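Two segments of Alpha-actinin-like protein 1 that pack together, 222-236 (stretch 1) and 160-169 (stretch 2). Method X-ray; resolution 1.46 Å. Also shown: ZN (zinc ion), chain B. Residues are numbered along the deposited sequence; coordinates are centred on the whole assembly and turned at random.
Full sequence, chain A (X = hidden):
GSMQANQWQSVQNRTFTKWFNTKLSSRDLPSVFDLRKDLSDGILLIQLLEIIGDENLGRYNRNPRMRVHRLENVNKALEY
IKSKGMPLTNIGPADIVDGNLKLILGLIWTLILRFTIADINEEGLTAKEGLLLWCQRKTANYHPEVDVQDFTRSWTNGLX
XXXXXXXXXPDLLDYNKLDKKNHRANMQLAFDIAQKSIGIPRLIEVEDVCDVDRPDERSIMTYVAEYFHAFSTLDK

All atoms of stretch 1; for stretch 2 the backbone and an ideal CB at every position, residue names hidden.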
# COMPACT_ATOMS: atom_id res chain seq x y z
N THR A 222 -0.10 3.60 -2.20
CA THR A 222 -0.44 2.31 -1.61
C THR A 222 -1.85 2.34 -1.03
O THR A 222 -2.63 1.39 -1.22
CB THR A 222 0.57 1.91 -0.52
OG1 THR A 222 1.88 1.85 -1.10
CG2 THR A 222 0.25 0.53 0.08
N TYR A 223 -2.19 3.41 -0.31
CA TYR A 223 -3.47 3.55 0.34
C TYR A 223 -4.60 3.81 -0.70
O TYR A 223 -5.65 3.15 -0.67
CB TYR A 223 -3.42 4.65 1.41
CG TYR A 223 -4.72 4.86 2.13
CD1 TYR A 223 -5.34 3.84 2.84
CD2 TYR A 223 -5.34 6.09 2.13
CE1 TYR A 223 -6.56 4.05 3.49
CE2 TYR A 223 -6.55 6.30 2.78
CZ TYR A 223 -7.15 5.29 3.46
OH TYR A 223 -8.36 5.49 4.08
N VAL A 224 -4.36 4.71 -1.64
CA VAL A 224 -5.37 5.03 -2.65
C VAL A 224 -5.67 3.79 -3.49
O VAL A 224 -6.83 3.57 -3.89
CB VAL A 224 -4.91 6.19 -3.52
CG1 VAL A 224 -5.82 6.36 -4.74
CG2 VAL A 224 -4.88 7.47 -2.71
N ALA A 225 -4.68 2.94 -3.76
CA ALA A 225 -4.93 1.70 -4.50
C ALA A 225 -5.99 0.83 -3.80
O ALA A 225 -6.74 0.09 -4.47
CB ALA A 225 -3.64 0.89 -4.67
N GLU A 226 -6.07 0.91 -2.47
CA GLU A 226 -7.10 0.14 -1.74
C GLU A 226 -8.49 0.62 -2.12
O GLU A 226 -9.43 -0.19 -2.19
CB GLU A 226 -6.95 0.24 -0.21
CG GLU A 226 -5.64 -0.33 0.34
CD GLU A 226 -5.60 -1.84 0.42
OE1 GLU A 226 -6.65 -2.48 0.24
OE2 GLU A 226 -4.50 -2.38 0.66
N TYR A 227 -8.65 1.92 -2.35
CA TYR A 227 -9.92 2.46 -2.81
C TYR A 227 -10.29 1.91 -4.18
O TYR A 227 -11.42 1.47 -4.40
CB TYR A 227 -9.89 3.99 -2.87
CG TYR A 227 -9.95 4.68 -1.52
CD1 TYR A 227 -8.92 4.53 -0.60
CD2 TYR A 227 -10.99 5.52 -1.19
CE1 TYR A 227 -8.98 5.17 0.64
CE2 TYR A 227 -11.06 6.15 0.03
CZ TYR A 227 -10.04 5.99 0.93
OH TYR A 227 -10.15 6.63 2.14
N PHE A 228 -9.37 1.94 -5.12
CA PHE A 228 -9.63 1.40 -6.44
C PHE A 228 -10.10 -0.05 -6.36
O PHE A 228 -11.12 -0.44 -6.98
CB PHE A 228 -8.38 1.44 -7.32
CG PHE A 228 -8.58 0.79 -8.65
CD1 PHE A 228 -9.15 1.51 -9.70
CD2 PHE A 228 -8.31 -0.56 -8.84
CE1 PHE A 228 -9.39 0.90 -10.92
CE2 PHE A 228 -8.55 -1.16 -10.07
CZ PHE A 228 -9.10 -0.42 -11.11
N HIS A 229 -9.37 -0.88 -5.65
CA HIS A 229 -9.72 -2.30 -5.64
C HIS A 229 -11.03 -2.55 -4.88
O HIS A 229 -11.89 -3.33 -5.34
CB HIS A 229 -8.61 -3.16 -5.05
CG HIS A 229 -7.40 -3.26 -5.92
ND1 HIS A 229 -7.40 -3.92 -7.13
CD2 HIS A 229 -6.16 -2.73 -5.77
CE1 HIS A 229 -6.19 -3.83 -7.67
NE2 HIS A 229 -5.43 -3.12 -6.87
N ALA A 230 -11.22 -1.88 -3.75
CA ALA A 230 -12.45 -2.11 -2.99
C ALA A 230 -13.66 -1.59 -3.74
O ALA A 230 -14.67 -2.30 -3.86
CB ALA A 230 -12.35 -1.48 -1.60
N PHE A 231 -13.57 -0.36 -4.24
CA PHE A 231 -14.71 0.23 -4.92
C PHE A 231 -15.06 -0.62 -6.14
O PHE A 231 -16.23 -0.91 -6.40
CB PHE A 231 -14.43 1.67 -5.38
CG PHE A 231 -14.39 2.69 -4.28
CD1 PHE A 231 -14.48 2.36 -2.94
CD2 PHE A 231 -14.30 4.02 -4.63
CE1 PHE A 231 -14.46 3.35 -1.96
CE2 PHE A 231 -14.29 5.02 -3.66
CZ PHE A 231 -14.37 4.67 -2.33
N SER A 232 -14.04 -0.98 -6.92
CA SER A 232 -14.27 -1.74 -8.14
C SER A 232 -14.94 -3.09 -7.84
O SER A 232 -15.85 -3.52 -8.54
CB SER A 232 -12.98 -1.95 -8.92
OG SER A 232 -12.42 -0.71 -9.34
N THR A 233 -14.47 -3.76 -6.81
CA THR A 233 -15.02 -5.06 -6.43
C THR A 233 -16.44 -4.92 -5.95
O THR A 233 -17.32 -5.68 -6.36
CB THR A 233 -14.14 -5.70 -5.36
OG1 THR A 233 -12.85 -5.95 -5.93
CG2 THR A 233 -14.73 -7.01 -4.85
N LEU A 234 -16.68 -3.92 -5.12
CA LEU A 234 -18.00 -3.71 -4.58
C LEU A 234 -19.00 -3.28 -5.64
O LEU A 234 -20.20 -3.54 -5.49
CB LEU A 234 -17.96 -2.72 -3.42
CG LEU A 234 -17.28 -3.25 -2.15
CD1 LEU A 234 -16.90 -2.10 -1.18
CD2 LEU A 234 -18.17 -4.28 -1.46
N ASP A 235 -18.52 -2.63 -6.69
CA ASP A 235 -19.38 -2.17 -7.78
C ASP A 235 -19.67 -3.21 -8.87
O ASP A 235 -20.40 -2.89 -9.81
CB ASP A 235 -18.78 -0.92 -8.43
CG ASP A 235 -18.83 0.28 -7.52
OD1 ASP A 235 -19.61 0.30 -6.54
OD2 ASP A 235 -18.06 1.22 -7.78
N LYS A 236 -19.15 -4.44 -8.74
CA LYS A 236 -19.44 -5.50 -9.72
C LYS A 236 -20.92 -5.86 -9.69
O LYS A 236 -21.58 -5.68 -8.65
CB LYS A 236 -18.57 -6.75 -9.46
CG LYS A 236 -17.08 -6.56 -9.74
CD LYS A 236 -16.76 -6.40 -11.22
CE LYS A 236 -15.29 -6.10 -11.47
NZ LYS A 236 -15.00 -4.65 -11.48
N UNK A 160 -10.17 15.11 -1.49
CA UNK A 160 -10.19 14.07 -2.53
C UNK A 160 -10.65 12.72 -1.97
O UNK A 160 -11.44 12.01 -2.60
CB UNK A 160 -8.80 13.92 -3.16
N UNK A 161 -10.16 12.35 -0.78
CA UNK A 161 -10.60 11.13 -0.13
C UNK A 161 -12.11 11.19 0.13
O UNK A 161 -12.82 10.22 -0.15
CB UNK A 161 -9.83 10.91 1.18
N UNK A 162 -12.58 12.31 0.65
CA UNK A 162 -14.01 12.45 0.93
C UNK A 162 -14.85 12.38 -0.34
O UNK A 162 -15.91 11.75 -0.34
CB UNK A 162 -14.28 13.77 1.65
N UNK A 163 -14.36 12.98 -1.42
CA UNK A 163 -15.10 13.00 -2.69
C UNK A 163 -15.16 11.59 -3.26
O UNK A 163 -16.21 11.19 -3.79
CB UNK A 163 -14.45 13.96 -3.69
N UNK A 164 -14.06 10.84 -3.17
CA UNK A 164 -14.08 9.47 -3.69
C UNK A 164 -15.14 8.65 -2.99
O UNK A 164 -15.86 7.91 -3.63
CB UNK A 164 -12.71 8.81 -3.53
N UNK A 165 -15.23 8.78 -1.68
CA UNK A 165 -16.21 8.03 -0.90
C UNK A 165 -17.62 8.49 -1.25
O UNK A 165 -18.50 7.67 -1.52
CB UNK A 165 -15.95 8.19 0.60
N UNK A 166 -17.83 9.80 -1.26
CA UNK A 166 -19.15 10.33 -1.56
C UNK A 166 -19.69 9.89 -2.93
O UNK A 166 -20.88 9.54 -3.06
CB UNK A 166 -19.11 11.86 -1.49
N UNK A 167 -18.86 9.92 -3.96
CA UNK A 167 -19.36 9.60 -5.29
C UNK A 167 -19.69 8.12 -5.41
O UNK A 167 -20.59 7.73 -6.15
CB UNK A 167 -18.34 10.00 -6.35
N UNK A 168 -18.99 7.31 -4.62
CA UNK A 168 -19.23 5.87 -4.63
C UNK A 168 -20.43 5.50 -3.75
O UNK A 168 -21.23 4.62 -4.10
CB UNK A 168 -17.98 5.12 -4.16
N UNK A 169 -20.55 6.14 -2.59
CA UNK A 169 -21.65 5.89 -1.65
C UNK A 169 -22.13 7.19 -1.02
O UNK A 169 -21.69 7.54 0.07
CB UNK A 169 -21.21 4.91 -0.56
ZN ZN B . -18.22 2.86 -6.71

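The backbone of 160–168 is helical and runs nearly parallel to helix 222–234, at 4° with the axes 11.7 Å apart at closest approach.

At position 160 the ideal CB finds nothing of stretch 1 within 5.5 Å, so the contact sets no preference; the residue is A160.

Position 161 points sideways, its ideal CB 4.4 Å from Y227 OH, with Y223, V224 and Y227 offering a largely apolar surface. A long aliphatic or an aromatic side chain could reach it. F161, with chi1 m, does so: its CE1 lies 3.6 Å from Y223 CE2 and 3.8 Å from V224 CG2. Both tyrosine rings meet it obliquely, while Y227 OH donates its hydrogen bond within stretch 1, to Y223 OH (2.9 Å).

Positions 162 and 163 have no neighbour from stretch 1 near their ideal CB, and many residues would serve. They are C162, which points away, and A163.

Position 164 points toward stretch 1, its ideal CB 4.1 Å from F231 CE2 and 4.4 Å from Y227 CD2. Between two rings, a medium apolar side chain suits. L164 extends CD1 to 4.2 Å from Y227 CD2.

Position 165 points sideways, with its ideal CB 4.8 Å from F231 CZ; a branched or longer aliphatic would close the gap. I165 places CG1 4.0 Å from Y227 CE2, at that ring's edge.

Position 166 points away and is unconstrained by stretch 1; it is H166.

At 167 the ideal CB is out of range, so only a long side chain could return to F231. Q167 bends back through chi1 p and chi2 p, NE2 donating to L164 O (2.9 Å) and lying 4.0 Å from F231 CE2. NE2 also donates to water 1 (3.3 Å to its O), a zinc ligand.

Position 168 is the most informative. Its ideal CB is 3.7 Å from F231 CE2 and 5.3 Å from D235 OD2, and D235 OD2 binds zinc at 2.0 Å. A flat ring would exploit the phenyl face, and a metal-binding group would exploit the ion; histidine offers both, though cysteine or an acid could be considered for the metal alone. H168, chi1 t, stacks face-to-face on F231 (centroids 4.0 Å, planes 7°) and binds ZN through ND1 at 1.9 Å. Waters 1 and 3 also bind ZN, at 2.3 and 2.0 Å from water O to ZN.

Position 169 leaves helical phi/psi and points sideways; many residues would fit, and R169 makes no contact with stretch 1.

Stretch 2 160-169: AFCALIHQHR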
# COMPACT_ATOMS: atom_id res chain seq x y z
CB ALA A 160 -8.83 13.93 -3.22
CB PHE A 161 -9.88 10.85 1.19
CG PHE A 161 -8.44 10.45 1.03
CD1 PHE A 161 -8.10 9.26 0.43
CD2 PHE A 161 -7.42 11.25 1.52
CE1 PHE A 161 -6.76 8.86 0.30
CE2 PHE A 161 -6.08 10.84 1.41
CZ PHE A 161 -5.77 9.66 0.78
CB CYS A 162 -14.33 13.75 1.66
SG CYS A 162 -13.75 13.78 3.39
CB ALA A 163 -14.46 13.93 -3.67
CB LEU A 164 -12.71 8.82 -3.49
CG LEU A 164 -11.63 9.13 -4.52
CD1 LEU A 164 -10.32 8.46 -4.09
CD2 LEU A 164 -12.00 8.69 -5.91
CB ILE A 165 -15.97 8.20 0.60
CG1 ILE A 165 -14.64 7.53 0.97
CG2 ILE A 165 -17.10 7.57 1.40
CD1 ILE A 165 -14.18 7.83 2.37
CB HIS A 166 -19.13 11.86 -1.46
CG HIS A 166 -20.42 12.51 -1.85
ND1 HIS A 166 -20.54 13.26 -3.00
CD2 HIS A 166 -21.63 12.53 -1.24
CE1 HIS A 166 -21.78 13.71 -3.09
NE2 HIS A 166 -22.46 13.30 -2.02
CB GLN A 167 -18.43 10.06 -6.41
CG GLN A 167 -17.05 9.47 -6.38
CD GLN A 167 -16.99 8.11 -7.02
OE1 GLN A 167 -17.66 7.86 -8.03
NE2 GLN A 167 -16.15 7.24 -6.46
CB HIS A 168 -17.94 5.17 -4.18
CG HIS A 168 -18.09 3.72 -3.86
ND1 HIS A 168 -18.29 2.74 -4.83
CD2 HIS A 168 -18.10 3.10 -2.66
CE1 HIS A 168 -18.36 1.56 -4.21
NE2 HIS A 168 -18.28 1.76 -2.90
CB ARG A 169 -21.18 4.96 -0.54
CG ARG A 169 -21.04 3.51 -0.95
CD ARG A 169 -22.37 2.78 -0.95
NE ARG A 169 -23.05 2.81 0.35
CZ ARG A 169 -22.82 1.96 1.35
NH1 ARG A 169 -21.92 0.99 1.22
NH2 ARG A 169 -23.50 2.07 2.48
O HOH W 1 -16.48 4.12 -7.47
O HOH W 2 -21.55 1.93 -4.88
O HOH W 3 -19.91 3.76 -7.30
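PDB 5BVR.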